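2,5-dihydroxypyridine 5,6-dioxygenase (Pseudomonas putida KT2440, PDB 7CUP) catalyses the iron(II)-dependent, dioxygen-consuming ring cleavage of 2,5-dihydroxypyridine between carbons 5 and 6 to N-formylmaleamate, a step in aerobic nicotinate degradation. Local coordinates at residues A[53-65]-A[77-91]. Residues are numbered along the deposited sequence; the frame is centred on the assembly and turned at random.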
ATOM      1  N   LYS A  53       1.455  20.349  20.066  1.00 22.89           N
ATOM      2  CA  LYS A  53       1.051  20.591  18.659  1.00 25.87           C
ATOM      3  C   LYS A  53       2.063  19.851  17.767  1.00 25.91           C
ATOM      4  O   LYS A  53       3.256  19.864  18.101  1.00 28.43           O
ATOM      5  CB  LYS A  53       1.005  22.095  18.412  1.00 29.01           C
ATOM      6  CG  LYS A  53      -0.007  22.839  19.279  1.00 32.29           C
ATOM      7  CD  LYS A  53      -1.424  22.395  18.930  1.00 36.81           C
ATOM      8  CE  LYS A  53      -2.461  22.871  19.923  1.00 45.43           C
ATOM      9  NZ  LYS A  53      -3.814  22.799  19.318  1.00 46.13           N
ATOM     10  N   VAL A  54       1.597  19.174  16.727  1.00 23.63           N
ATOM     11  CA  VAL A  54       2.476  18.396  15.808  1.00 24.02           C
ATOM     12  C   VAL A  54       2.118  18.673  14.354  1.00 21.26           C
ATOM     13  O   VAL A  54       0.964  18.917  14.029  1.00 20.42           O
ATOM     14  CB  VAL A  54       2.424  16.889  16.106  1.00 25.36           C
ATOM     15  CG1 VAL A  54       2.559  16.646  17.589  1.00 30.69           C
ATOM     16  CG2 VAL A  54       1.159  16.225  15.582  1.00 26.54           C
ATOM     17  N   TYR A  55       3.125  18.591  13.492  1.00 21.24           N
ATOM     18  CA  TYR A  55       2.951  18.537  12.028  1.00 19.73           C
ATOM     19  C   TYR A  55       4.163  17.793  11.478  1.00 20.07           C
ATOM     20  O   TYR A  55       5.213  17.759  12.175  1.00 19.62           O
ATOM     21  CB  TYR A  55       2.808  19.941  11.427  1.00 19.58           C
ATOM     22  CG  TYR A  55       3.928  20.906  11.731  1.00 18.79           C
ATOM     23  CD1 TYR A  55       4.015  21.533  12.965  1.00 19.33           C
ATOM     24  CD2 TYR A  55       4.908  21.201  10.797  1.00 18.55           C
ATOM     25  CE1 TYR A  55       5.039  22.427  13.253  1.00 19.78           C
ATOM     26  CE2 TYR A  55       5.955  22.082  11.072  1.00 19.04           C
ATOM     27  CZ  TYR A  55       6.019  22.696  12.310  1.00 19.12           C
ATOM     28  OH  TYR A  55       6.992  23.598  12.594  1.00 20.15           O
ATOM     29  N   ALA A  56       4.001  17.193  10.303  1.00 19.35           N
ATOM     30  CA  ALA A  56       5.097  16.563   9.531  1.00 19.63           C
ATOM     31  C   ALA A  56       5.525  17.509   8.408  1.00 18.83           C
ATOM     32  O   ALA A  56       4.689  18.254   7.836  1.00 21.14           O
ATOM     33  CB  ALA A  56       4.669  15.206   9.008  1.00 20.72           C
ATOM     34  N   VAL A  57       6.831  17.542   8.163  1.00 20.09           N
ATOM     35  CA  VAL A  57       7.467  18.229   7.018  1.00 18.93           C
ATOM     36  C   VAL A  57       8.147  17.161   6.178  1.00 19.30           C
ATOM     37  O   VAL A  57       8.951  16.413   6.743  1.00 21.03           O
ATOM     38  CB  VAL A  57       8.463  19.290   7.493  1.00 18.75           C
ATOM     39  CG1 VAL A  57       9.113  19.959   6.304  1.00 19.47           C
ATOM     40  CG2 VAL A  57       7.768  20.302   8.380  1.00 20.23           C
ATOM     41  N   GLU A  58       7.760  17.064   4.910  1.00 19.27           N
ATOM     42  CA  GLU A  58       8.375  16.134   3.953  1.00 20.28           C
ATOM     43  C   GLU A  58       9.169  16.961   2.957  1.00 19.58           C
ATOM     44  O   GLU A  58       8.606  17.853   2.331  1.00 17.98           O
ATOM     45  CB  GLU A  58       7.349  15.245   3.253  1.00 21.26           C
ATOM     46  CG  GLU A  58       8.027  14.328   2.278  1.00 23.81           C
ATOM     47  CD  GLU A  58       7.266  13.089   1.858  1.00 29.79           C
ATOM     48  OE1 GLU A  58       5.999  13.092   1.980  1.00 28.18           O
ATOM     49  OE2 GLU A  58       7.968  12.124   1.389  1.00 31.38           O
ATOM     50  N   LEU A  59      10.437  16.633   2.824  1.00 20.34           N
ATOM     51  CA  LEU A  59      11.338  17.204   1.801  1.00 20.93           C
ATOM     52  C   LEU A  59      11.586  16.142   0.732  1.00 20.19           C
ATOM     53  O   LEU A  59      11.755  14.967   1.040  1.00 18.72           O
ATOM     54  CB  LEU A  59      12.649  17.601   2.480  1.00 22.66           C
ATOM     55  CG  LEU A  59      12.538  18.667   3.569  1.00 25.39           C
ATOM     56  CD1 LEU A  59      13.896  19.073   4.072  1.00 24.49           C
ATOM     57  CD2 LEU A  59      11.801  19.880   3.049  1.00 29.77           C
ATOM     58  N   PRO A  60      11.691  16.552  -0.541  1.00 18.54           N
ATOM     59  CA  PRO A  60      12.268  15.709  -1.581  1.00 19.25           C
ATOM     60  C   PRO A  60      13.686  15.281  -1.190  1.00 20.15           C
ATOM     61  O   PRO A  60      14.437  16.102  -0.621  1.00 21.20           O
ATOM     62  CB  PRO A  60      12.356  16.649  -2.807  1.00 20.59           C
ATOM     63  CG  PRO A  60      11.376  17.771  -2.527  1.00 19.77           C
ATOM     64  CD  PRO A  60      11.376  17.904  -1.020  1.00 20.54           C
ATOM     65  N   ALA A  61      14.013  14.020  -1.454  1.00 19.91           N
ATOM     66  CA  ALA A  61      15.350  13.438  -1.226  1.00 21.49           C
ATOM     67  C   ALA A  61      16.375  14.241  -2.008  1.00 20.04           C
ATOM     68  O   ALA A  61      16.133  14.538  -3.212  1.00 23.32           O
ATOM     69  CB  ALA A  61      15.377  11.998  -1.647  1.00 21.47           C
ATOM     70  N   PHE A  62      17.488  14.548  -1.368  1.00 22.27           N
ATOM     71  CA  PHE A  62      18.633  15.213  -2.021  1.00 24.36           C
ATOM     72  C   PHE A  62      19.615  14.133  -2.455  1.00 25.10           C
ATOM     73  O   PHE A  62      19.947  13.312  -1.602  1.00 25.51           O
ATOM     74  CB  PHE A  62      19.295  16.223  -1.089  1.00 24.53           C
ATOM     75  CG  PHE A  62      20.298  17.086  -1.816  1.00 29.82           C
ATOM     76  CD1 PHE A  62      19.879  18.189  -2.552  1.00 32.67           C
ATOM     77  CD2 PHE A  62      21.651  16.765  -1.826  1.00 32.08           C
ATOM     78  CE1 PHE A  62      20.794  18.966  -3.248  1.00 32.82           C
ATOM     79  CE2 PHE A  62      22.568  17.537  -2.534  1.00 30.92           C
ATOM     80  CZ  PHE A  62      22.138  18.639  -3.232  1.00 33.45           C
ATOM     81  N   ASN A  63      20.052  14.129  -3.713  1.00 25.80           N
ATOM     82  CA  ASN A  63      20.986  13.077  -4.156  1.00 27.22           C
ATOM     83  C   ASN A  63      22.380  13.665  -4.373  1.00 29.12           C
ATOM     84  O   ASN A  63      22.509  14.740  -4.945  1.00 28.27           O
ATOM     85  CB  ASN A  63      20.519  12.350  -5.403  1.00 27.58           C
ATOM     86  CG  ASN A  63      21.294  11.065  -5.607  1.00 28.70           C
ATOM     87  OD1 ASN A  63      21.328  10.192  -4.712  1.00 25.30           O
ATOM     88  ND2 ASN A  63      21.945  10.973  -6.762  1.00 24.12           N
ATOM     89  N   HIS A  64      23.387  12.931  -3.923  1.00 28.60           N
ATOM     90  CA  HIS A  64      24.809  13.126  -4.283  1.00 27.67           C
ATOM     91  C   HIS A  64      25.161  12.137  -5.393  1.00 27.32           C
ATOM     92  O   HIS A  64      25.300  10.937  -5.140  1.00 27.03           O
ATOM     93  CB  HIS A  64      25.609  12.983  -2.995  1.00 30.69           C
ATOM     94  CG  HIS A  64      25.253  13.997  -1.963  1.00 32.46           C
ATOM     95  ND1 HIS A  64      24.457  13.685  -0.871  1.00 35.50           N
ATOM     96  CD2 HIS A  64      25.572  15.306  -1.852  1.00 31.57           C
ATOM     97  CE1 HIS A  64      24.338  14.748  -0.104  1.00 33.50           C
ATOM     98  NE2 HIS A  64      25.003  15.759  -0.694  1.00 35.32           N
ATOM     99  N   PRO A  65      25.250  12.578  -6.667  1.00 26.22           N
ATOM    100  CA  PRO A  65      25.459  11.650  -7.780  1.00 25.60           C
ATOM    101  C   PRO A  65      26.704  10.762  -7.624  1.00 23.40           C
ATOM    102  O   PRO A  65      26.653   9.623  -8.068  1.00 23.28           O
ATOM    103  CB  PRO A  65      25.626  12.526  -9.029  1.00 24.97           C
ATOM    104  CG  PRO A  65      25.480  13.958  -8.589  1.00 26.65           C
ATOM    105  CD  PRO A  65      25.121  13.968  -7.113  1.00 27.63           C
ATOM    106  N   GLY A  77      27.763  16.764   1.925  1.00 39.93           N
ATOM    107  CA  GLY A  77      27.663  17.910   1.013  1.00 40.84           C
ATOM    108  C   GLY A  77      26.465  18.761   1.337  1.00 34.48           C
ATOM    109  O   GLY A  77      26.138  18.905   2.520  1.00 33.83           O
ATOM    110  N   ASP A  78      25.845  19.294   0.290  1.00 34.30           N
ATOM    111  CA  ASP A  78      24.549  19.991   0.369  1.00 33.26           C
ATOM    112  C   ASP A  78      23.552  18.981   0.918  1.00 32.67           C
ATOM    113  O   ASP A  78      23.867  17.771   0.994  1.00 29.96           O
ATOM    114  CB  ASP A  78      24.168  20.579  -0.991  1.00 34.92           C
ATOM    115  CG  ASP A  78      25.121  21.672  -1.445  1.00 35.59           C
ATOM    116  OD1 ASP A  78      25.955  22.097  -0.638  1.00 34.33           O
ATOM    117  OD2 ASP A  78      25.043  22.062  -2.615  1.00 40.80           O
ATOM    118  N   THR A  79      22.438  19.499   1.391  1.00 31.91           N
ATOM    119  CA  THR A  79      21.296  18.724   1.914  1.00 31.87           C
ATOM    120  C   THR A  79      20.025  19.297   1.293  1.00 29.16           C
ATOM    121  O   THR A  79      20.099  20.275   0.518  1.00 28.20           O
ATOM    122  CB  THR A  79      21.227  18.749   3.455  1.00 34.72           C
ATOM    123  OG1 THR A  79      20.668  19.983   3.929  1.00 34.66           O
ATOM    124  CG2 THR A  79      22.566  18.535   4.123  1.00 31.69           C
ATOM    125  N   ALA A  80      18.886  18.750   1.685  1.00 26.90           N
ATOM    126  CA  ALA A  80      17.579  19.159   1.157  1.00 25.53           C
ATOM    127  C   ALA A  80      17.294  20.573   1.663  1.00 23.73           C
ATOM    128  O   ALA A  80      16.483  21.262   1.054  1.00 25.64           O
ATOM    129  CB  ALA A  80      16.528  18.149   1.532  1.00 27.86           C
ATOM    130  N   LEU A  81      18.013  21.039   2.678  1.00 25.05           N
ATOM    131  CA  LEU A  81      17.834  22.423   3.180  1.00 25.16           C
ATOM    132  C   LEU A  81      18.629  23.428   2.365  1.00 26.08           C
ATOM    133  O   LEU A  81      18.314  24.635   2.483  1.00 28.05           O
ATOM    134  CB  LEU A  81      18.238  22.494   4.650  1.00 27.73           C
ATOM    135  CG  LEU A  81      17.212  21.907   5.610  1.00 28.38           C
ATOM    136  CD1 LEU A  81      17.624  22.220   7.027  1.00 31.09           C
ATOM    137  CD2 LEU A  81      15.804  22.427   5.326  1.00 29.21           C
ATOM    138  N   THR A  82      19.613  23.003   1.579  1.00 24.32           N
ATOM    139  CA  THR A  82      20.482  23.982   0.874  1.00 26.77           C
ATOM    140  C   THR A  82      19.593  24.801  -0.063  1.00 27.35           C
ATOM    141  O   THR A  82      18.879  24.167  -0.837  1.00 26.17           O
ATOM    142  CB  THR A  82      21.642  23.327   0.120  1.00 25.24           C
ATOM    143  OG1 THR A  82      22.315  22.514   1.088  1.00 24.77           O
ATOM    144  CG2 THR A  82      22.573  24.351  -0.495  1.00 24.96           C
ATOM    145  N   GLY A  83      19.637  26.132   0.037  1.00 25.37           N
ATOM    146  CA  GLY A  83      18.869  27.062  -0.819  1.00 26.30           C
ATOM    147  C   GLY A  83      17.369  26.939  -0.592  1.00 26.28           C
ATOM    148  O   GLY A  83      16.599  27.305  -1.501  1.00 28.40           O
ATOM    149  N   ASN A  84      16.940  26.465   0.574  1.00 27.19           N
ATOM    150  CA  ASN A  84      15.511  26.144   0.854  1.00 26.17           C
ATOM    151  C   ASN A  84      15.118  26.771   2.201  1.00 24.58           C
ATOM    152  O   ASN A  84      14.815  26.064   3.234  1.00 22.41           O
ATOM    153  CB  ASN A  84      15.262  24.646   0.720  1.00 30.27           C
ATOM    154  CG  ASN A  84      13.803  24.354   0.469  1.00 36.87           C
ATOM    155  OD1 ASN A  84      12.923  25.175   0.785  1.00 40.79           O
ATOM    156  ND2 ASN A  84      13.541  23.188  -0.087  1.00 40.63           N
ATOM    157  N   LEU A  85      15.109  28.100   2.204  1.00 24.85           N
ATOM    158  CA  LEU A  85      14.864  28.881   3.435  1.00 23.73           C
ATOM    159  C   LEU A  85      13.438  28.598   3.922  1.00 20.04           C
ATOM    160  O   LEU A  85      13.241  28.523   5.116  1.00 19.16           O
ATOM    161  CB  LEU A  85      15.102  30.365   3.141  1.00 24.11           C
ATOM    162  CG  LEU A  85      14.894  31.291   4.330  1.00 26.39           C
ATOM    163  CD1 LEU A  85      15.812  30.933   5.476  1.00 26.69           C
ATOM    164  CD2 LEU A  85      15.083  32.734   3.913  1.00 29.95           C
ATOM    165  N   ALA A  86      12.490  28.379   3.025  1.00 20.37           N
ATOM    166  CA  ALA A  86      11.081  28.197   3.430  1.00 21.92           C
ATOM    167  C   ALA A  86      10.989  26.956   4.340  1.00 20.89           C
ATOM    168  O   ALA A  86      10.423  27.058   5.479  1.00 20.97           O
ATOM    169  CB  ALA A  86      10.201  28.140   2.193  1.00 21.63           C
ATOM    170  N   ALA A  87      11.518  25.828   3.867  1.00 21.83           N
ATOM    171  CA  ALA A  87      11.602  24.541   4.612  1.00 20.42           C
ATOM    172  C   ALA A  87      12.382  24.732   5.912  1.00 20.72           C
ATOM    173  O   ALA A  87      11.945  24.248   6.982  1.00 20.65           O
ATOM    174  CB  ALA A  87      12.246  23.494   3.746  1.00 20.45           C
ATOM    175  N   GLN A  88      13.495  25.453   5.856  1.00 21.94           N
ATOM    176  CA  GLN A  88      14.270  25.735   7.083  1.00 20.61           C
ATOM    177  C   GLN A  88      13.338  26.444   8.075  1.00 20.89           C
ATOM    178  O   GLN A  88      13.340  26.046   9.285  1.00 22.21           O
ATOM    179  CB  GLN A  88      15.532  26.513   6.725  1.00 22.39           C
ATOM    180  CG  GLN A  88      16.440  26.752   7.914  1.00 25.77           C
ATOM    181  CD  GLN A  88      17.573  27.686   7.569  1.00 30.89           C
ATOM    182  OE1 GLN A  88      18.199  27.568   6.519  1.00 32.31           O
ATOM    183  NE2 GLN A  88      17.815  28.636   8.452  1.00 29.10           N
ATOM    184  N   ARG A  89      12.580  27.461   7.634  1.00 20.48           N
ATOM    185  CA  ARG A  89      11.696  28.245   8.552  1.00 21.30           C
ATOM    186  C   ARG A  89      10.555  27.358   9.071  1.00 20.98           C
ATOM    187  O   ARG A  89      10.005  27.645  10.138  1.00 20.50           O
ATOM    188  CB  ARG A  89      11.112  29.489   7.862  1.00 23.88           C
ATOM    189  CG  ARG A  89      12.126  30.557   7.469  1.00 27.74           C
ATOM    190  CD  ARG A  89      12.411  31.411   8.673  1.00 32.78           C
ATOM    191  NE  ARG A  89      13.435  32.437   8.547  1.00 36.33           N
ATOM    192  CZ  ARG A  89      13.265  33.627   7.987  1.00 36.45           C
ATOM    193  NH1 ARG A  89      12.137  33.953   7.387  1.00 40.00           N
ATOM    194  NH2 ARG A  89      14.254  34.489   7.983  1.00 36.35           N
ATOM    195  N   ALA A  90      10.138  26.355   8.303  1.00 21.72           N
ATOM    196  CA  ALA A  90       9.041  25.447   8.703  1.00 23.23           C
ATOM    197  C   ALA A  90       9.508  24.601   9.884  1.00 22.73           C
ATOM    198  O   ALA A  90       8.697  24.316  10.791  1.00 26.12           O
ATOM    199  CB  ALA A  90       8.586  24.610   7.525  1.00 21.75           C
ATOM    200  N   LEU A  91      10.796  24.303   9.940  1.00 21.58           N
ATOM    201  CA  LEU A  91      11.409  23.559  11.069  1.00 21.31           C
ATOM    202  C   LEU A  91      11.711  24.515  12.231  1.00 21.48           C
ATOM    203  O   LEU A  91      11.466  24.125  13.377  1.00 20.15           O
ATOM    204  CB  LEU A  91      12.670  22.868  10.557  1.00 21.47           C
ATOM    205  CG  LEU A  91      12.423  21.854   9.442  1.00 22.50           C
ATOM    206  CD1 LEU A  91      13.733  21.280   8.943  1.00 21.64           C
ATOM    207  CD2 LEU A  91      11.516  20.721   9.900  1.00 22.91           C
TER
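Leu59 splits its two methyl branches between helix and loop: CD2 lies 3.7 Å from Ala87 CB on the helix, while CD1 sits 3.8 Å from Ala80 CB and also touches Leu81 CD2. Back along the strand from Leu59, Val57 CG2 meets Leu91 CD2 at 4.1 Å, and further back Tyr55 donates from OH to Ala90 O, 2.6 Å away. That oxygen lies at the ring edge, and the donor sits nearly straight out from the carbonyl (C=O...O angle 177°). Beyond the strand, Phe62 swings its CG anti to the backbone N (chi1 -170°), laying the ring over the backbone at Asp78 and Thr79, with CB against Ala80; Thr79 O lies over one face and Asp78 CB is 3.6 Å from Phe62 CZ. His64 NE2 donates to Asp78 O at 2.9 Å, a bent bond (132° at the hydrogen) with the acceptor near the imidazole plane.

Behind these contacts, an ST turn at Thr79 and a bond from Thr79 N to Thr82 OG1 (3.0 Å) shape the loop, and Asn84 OD1 accepts a weak capping bond from Ala87 N. The helix segment 85-91 runs back roughly antiparallel to edge strand 53-58, in a beta-alpha-beta crossover that passes strand 26-31 to reach 96-99. Helix 37-49 covers the strand's other face, helix 107-114 packs against Leu81 and Gln88, and a second subunit continues the sheet antiparallel at Ala56 and Glu58.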